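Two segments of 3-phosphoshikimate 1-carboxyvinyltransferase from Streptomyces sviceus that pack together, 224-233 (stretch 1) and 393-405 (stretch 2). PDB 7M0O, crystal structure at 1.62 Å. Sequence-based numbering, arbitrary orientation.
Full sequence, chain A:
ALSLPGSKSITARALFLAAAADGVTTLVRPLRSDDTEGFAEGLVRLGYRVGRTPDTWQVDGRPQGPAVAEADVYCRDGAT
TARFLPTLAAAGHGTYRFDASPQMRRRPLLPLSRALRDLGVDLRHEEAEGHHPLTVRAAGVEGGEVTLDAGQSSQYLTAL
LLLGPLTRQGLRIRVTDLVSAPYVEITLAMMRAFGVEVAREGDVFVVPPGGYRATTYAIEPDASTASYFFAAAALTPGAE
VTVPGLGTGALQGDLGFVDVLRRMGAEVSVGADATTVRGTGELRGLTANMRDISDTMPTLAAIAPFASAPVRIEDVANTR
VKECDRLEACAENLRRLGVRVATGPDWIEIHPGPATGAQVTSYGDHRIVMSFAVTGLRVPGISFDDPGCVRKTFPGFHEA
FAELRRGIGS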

# COMPACT_ATOMS: atom_id res chain seq x y z
N SER A 224 0.53 -2.76 -7.55
CA SER A 224 0.11 -1.72 -8.47
C SER A 224 1.29 -1.22 -9.30
O SER A 224 1.19 -1.05 -10.51
CB SER A 224 -0.53 -0.57 -7.69
OG SER A 224 -1.51 -1.05 -6.80
N THR A 225 2.43 -1.01 -8.63
CA THR A 225 3.67 -0.69 -9.33
C THR A 225 4.06 -1.80 -10.29
O THR A 225 4.54 -1.54 -11.40
CB THR A 225 4.77 -0.45 -8.30
OG1 THR A 225 4.46 0.74 -7.57
CG2 THR A 225 6.14 -0.31 -8.97
N ALA A 226 3.83 -3.06 -9.90
CA ALA A 226 4.21 -4.18 -10.75
C ALA A 226 3.39 -4.23 -12.03
O ALA A 226 3.87 -4.79 -13.03
CB ALA A 226 4.05 -5.51 -10.01
N SER A 227 2.19 -3.64 -12.05
CA SER A 227 1.31 -3.79 -13.20
C SER A 227 1.95 -3.20 -14.45
O SER A 227 1.77 -3.75 -15.54
CB SER A 227 -0.06 -3.12 -12.95
OG SER A 227 -0.03 -1.71 -13.01
N TYR A 228 2.73 -2.12 -14.30
CA TYR A 228 3.34 -1.49 -15.47
C TYR A 228 4.42 -2.37 -16.07
O TYR A 228 4.57 -2.41 -17.29
CB TYR A 228 3.93 -0.12 -15.10
CG TYR A 228 2.92 0.69 -14.33
CD1 TYR A 228 1.81 1.23 -14.98
CD2 TYR A 228 3.05 0.86 -12.96
CE1 TYR A 228 0.86 1.93 -14.27
CE2 TYR A 228 2.09 1.56 -12.24
CZ TYR A 228 1.01 2.09 -12.90
OH TYR A 228 0.06 2.77 -12.19
N PHE A 229 5.13 -3.12 -15.23
CA PHE A 229 6.20 -3.97 -15.74
C PHE A 229 5.63 -5.25 -16.34
O PHE A 229 6.07 -5.68 -17.41
CB PHE A 229 7.22 -4.22 -14.61
CG PHE A 229 7.92 -2.95 -14.15
CD1 PHE A 229 9.19 -2.63 -14.60
CD2 PHE A 229 7.27 -2.04 -13.32
CE1 PHE A 229 9.81 -1.44 -14.21
CE2 PHE A 229 7.87 -0.85 -12.95
CZ PHE A 229 9.15 -0.55 -13.40
N PHE A 230 4.57 -5.79 -15.72
CA PHE A 230 3.84 -6.91 -16.31
C PHE A 230 3.24 -6.53 -17.67
O PHE A 230 3.29 -7.32 -18.62
CB PHE A 230 2.72 -7.37 -15.36
CG PHE A 230 3.18 -8.12 -14.13
CD1 PHE A 230 4.23 -9.03 -14.16
CD2 PHE A 230 2.51 -7.96 -12.94
CE1 PHE A 230 4.61 -9.74 -13.00
CE2 PHE A 230 2.87 -8.66 -11.78
CZ PHE A 230 3.91 -9.55 -11.82
N ALA A 231 2.64 -5.33 -17.78
CA ALA A 231 2.05 -4.88 -19.04
C ALA A 231 3.09 -4.73 -20.14
O ALA A 231 2.84 -5.08 -21.30
CB ALA A 231 1.32 -3.55 -18.83
N ALA A 232 4.25 -4.16 -19.81
CA ALA A 232 5.34 -4.04 -20.79
C ALA A 232 5.71 -5.40 -21.37
O ALA A 232 5.94 -5.54 -22.58
CB ALA A 232 6.55 -3.39 -20.13
N ALA A 233 5.74 -6.44 -20.53
CA ALA A 233 6.08 -7.77 -21.03
C ALA A 233 4.97 -8.32 -21.93
O ALA A 233 5.26 -8.92 -22.97
CB ALA A 233 6.34 -8.72 -19.86
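Stretch 2 393-405: TFPGFHEAFAELR

Two nearly parallel helices often settle their packing through one large side chain that fills a pocket in the neighbour, and this pair from 3-phosphoshikimate 1-carboxyvinyltransferase illustrates the rule. The knob is Phe 229, in the m rotamer. Its CA-to-CB bond points sideways, yet the ring reaches across and sits among Phe 397, Ala 400, Phe 401 and Leu 404, residues spaced as successive turns of a helix present them. CZ of Phe 229 lies 3.9 Å from CB of Ala 400, and CD1 of Phe 229 lies 3.6 Å from CD2 of Leu 404. Phe 401, with chi1 at t, turns its edge toward the face of Phe 229; the centroids are 5.8 Å apart and the planes meet at 71°.

Helix 397-405 runs in the same general direction as the helix of stretch 1, with a crossing angle of -20° and a closest axial approach of 11.3 Å. One turn beyond Phe 229, CB of Ala 232 also meets CD2 of Leu 404 at 3.6 Å, so the leucine touches two successive layers of stretch 1. Toward the start of stretch 2, CE1 of Phe 397 lies 4.2 Å from CE2 of Phe 229.

Ahead of this helix the chain makes a type I turn from Phe 394 to Phe 397, with Gly 396 at the N-cap. Phe 394 here packs against Thr 225, its CD2 3.4 Å from the threonine CG2. At this end the contact becomes polar, but no direct hydrogen bond joins the stretches. Instead, two waters bridge them: one lies 2.7 Å from OG1 of Thr 225 and 3.0 Å from OG1 of Thr 393, while the other lies 2.8 Å from OG1 of Thr 225 and donates to O of Thr 393, also at 2.8 Å.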

# COMPACT_ATOMS: atom_id res chain seq x y z
N THR A 393 4.41 7.39 -5.42
CA THR A 393 4.49 5.98 -5.01
C THR A 393 5.79 5.26 -5.35
O THR A 393 6.00 4.16 -4.83
CB THR A 393 3.34 5.15 -5.62
OG1 THR A 393 3.43 5.17 -7.05
CG2 THR A 393 1.98 5.65 -5.16
N PHE A 394 6.63 5.81 -6.21
CA PHE A 394 7.80 5.07 -6.67
C PHE A 394 8.83 6.09 -7.14
O PHE A 394 8.87 6.42 -8.34
CB PHE A 394 7.41 4.09 -7.79
CG PHE A 394 8.51 3.11 -8.19
CD1 PHE A 394 9.71 3.03 -7.50
CD2 PHE A 394 8.31 2.28 -9.29
CE1 PHE A 394 10.72 2.13 -7.91
CE2 PHE A 394 9.31 1.39 -9.70
CZ PHE A 394 10.51 1.31 -9.00
N PRO A 395 9.63 6.64 -6.23
CA PRO A 395 10.60 7.67 -6.63
C PRO A 395 11.55 7.21 -7.73
O PRO A 395 11.91 8.02 -8.59
CB PRO A 395 11.35 7.97 -5.32
CG PRO A 395 10.36 7.62 -4.25
CD PRO A 395 9.63 6.41 -4.77
N GLY A 396 11.93 5.94 -7.75
CA GLY A 396 12.84 5.47 -8.78
C GLY A 396 12.18 4.89 -10.01
O GLY A 396 12.83 4.15 -10.76
N PHE A 397 10.91 5.24 -10.29
CA PHE A 397 10.21 4.59 -11.40
C PHE A 397 10.91 4.79 -12.73
O PHE A 397 11.01 3.86 -13.54
CB PHE A 397 8.76 5.09 -11.52
CG PHE A 397 8.12 4.68 -12.82
CD1 PHE A 397 7.57 3.41 -12.97
CD2 PHE A 397 8.12 5.53 -13.93
CE1 PHE A 397 6.97 3.02 -14.19
CE2 PHE A 397 7.56 5.15 -15.14
CZ PHE A 397 6.98 3.89 -15.27
N HIS A 398 11.34 6.02 -13.02
CA HIS A 398 11.91 6.27 -14.34
C HIS A 398 13.21 5.51 -14.55
O HIS A 398 13.51 5.11 -15.68
CB HIS A 398 12.13 7.76 -14.55
CG HIS A 398 10.86 8.54 -14.64
ND1 HIS A 398 9.99 8.43 -15.70
CD2 HIS A 398 10.31 9.44 -13.79
CE1 HIS A 398 8.96 9.24 -15.51
NE2 HIS A 398 9.13 9.87 -14.36
N GLU A 399 13.97 5.29 -13.48
CA GLU A 399 15.20 4.51 -13.58
C GLU A 399 14.88 3.04 -13.83
O GLU A 399 15.44 2.42 -14.75
CB GLU A 399 16.03 4.66 -12.31
CG GLU A 399 16.43 6.09 -12.03
CD GLU A 399 16.61 6.39 -10.54
OE1 GLU A 399 16.67 5.44 -9.73
OE2 GLU A 399 16.69 7.58 -10.20
N ALA A 400 13.96 2.48 -13.04
CA ALA A 400 13.58 1.08 -13.19
C ALA A 400 13.00 0.80 -14.57
O ALA A 400 13.28 -0.25 -15.16
CB ALA A 400 12.57 0.69 -12.11
N PHE A 401 12.16 1.70 -15.08
CA PHE A 401 11.54 1.46 -16.37
C PHE A 401 12.56 1.60 -17.49
O PHE A 401 12.52 0.84 -18.47
CB PHE A 401 10.35 2.41 -16.59
CG PHE A 401 9.38 1.92 -17.64
CD1 PHE A 401 8.50 0.89 -17.35
CD2 PHE A 401 9.37 2.47 -18.91
CE1 PHE A 401 7.61 0.43 -18.31
CE2 PHE A 401 8.48 2.02 -19.88
CZ PHE A 401 7.60 1.00 -19.58
N ALA A 402 13.51 2.53 -17.35
CA ALA A 402 14.59 2.63 -18.31
C ALA A 402 15.38 1.33 -18.38
O ALA A 402 15.77 0.89 -19.47
CB ALA A 402 15.50 3.81 -17.95
N GLU A 403 15.62 0.70 -17.23
CA GLU A 403 16.33 -0.57 -17.17
C GLU A 403 15.54 -1.68 -17.85
O GLU A 403 16.11 -2.50 -18.57
CB GLU A 403 16.63 -0.93 -15.72
CG GLU A 403 17.44 -2.19 -15.53
CD GLU A 403 17.79 -2.47 -14.08
OE1 GLU A 403 16.97 -2.17 -13.18
OE2 GLU A 403 18.90 -2.98 -13.82
N LEU A 404 14.22 -1.71 -17.63
CA LEU A 404 13.39 -2.67 -18.33
C LEU A 404 13.49 -2.47 -19.84
O LEU A 404 13.61 -3.44 -20.61
CB LEU A 404 11.93 -2.55 -17.85
CG LEU A 404 10.91 -3.45 -18.55
CD1 LEU A 404 11.13 -4.90 -18.19
CD2 LEU A 404 9.51 -3.03 -18.19
N ARG A 405 13.47 -1.21 -20.29
CA ARG A 405 13.55 -0.89 -21.71
C ARG A 405 14.82 -1.45 -22.33
O ARG A 405 14.80 -2.02 -23.43
CB ARG A 405 13.51 0.62 -21.90
CG ARG A 405 12.20 1.29 -21.61
CD ARG A 405 12.29 2.74 -22.05
NE ARG A 405 12.93 2.85 -23.35
CZ ARG A 405 12.27 3.09 -24.48
NH1 ARG A 405 10.95 3.25 -24.46
NH2 ARG A 405 12.93 3.18 -25.63
O HOH W 1 2.36 2.36 -7.55
O HOH W 2 6.02 1.36 -5.36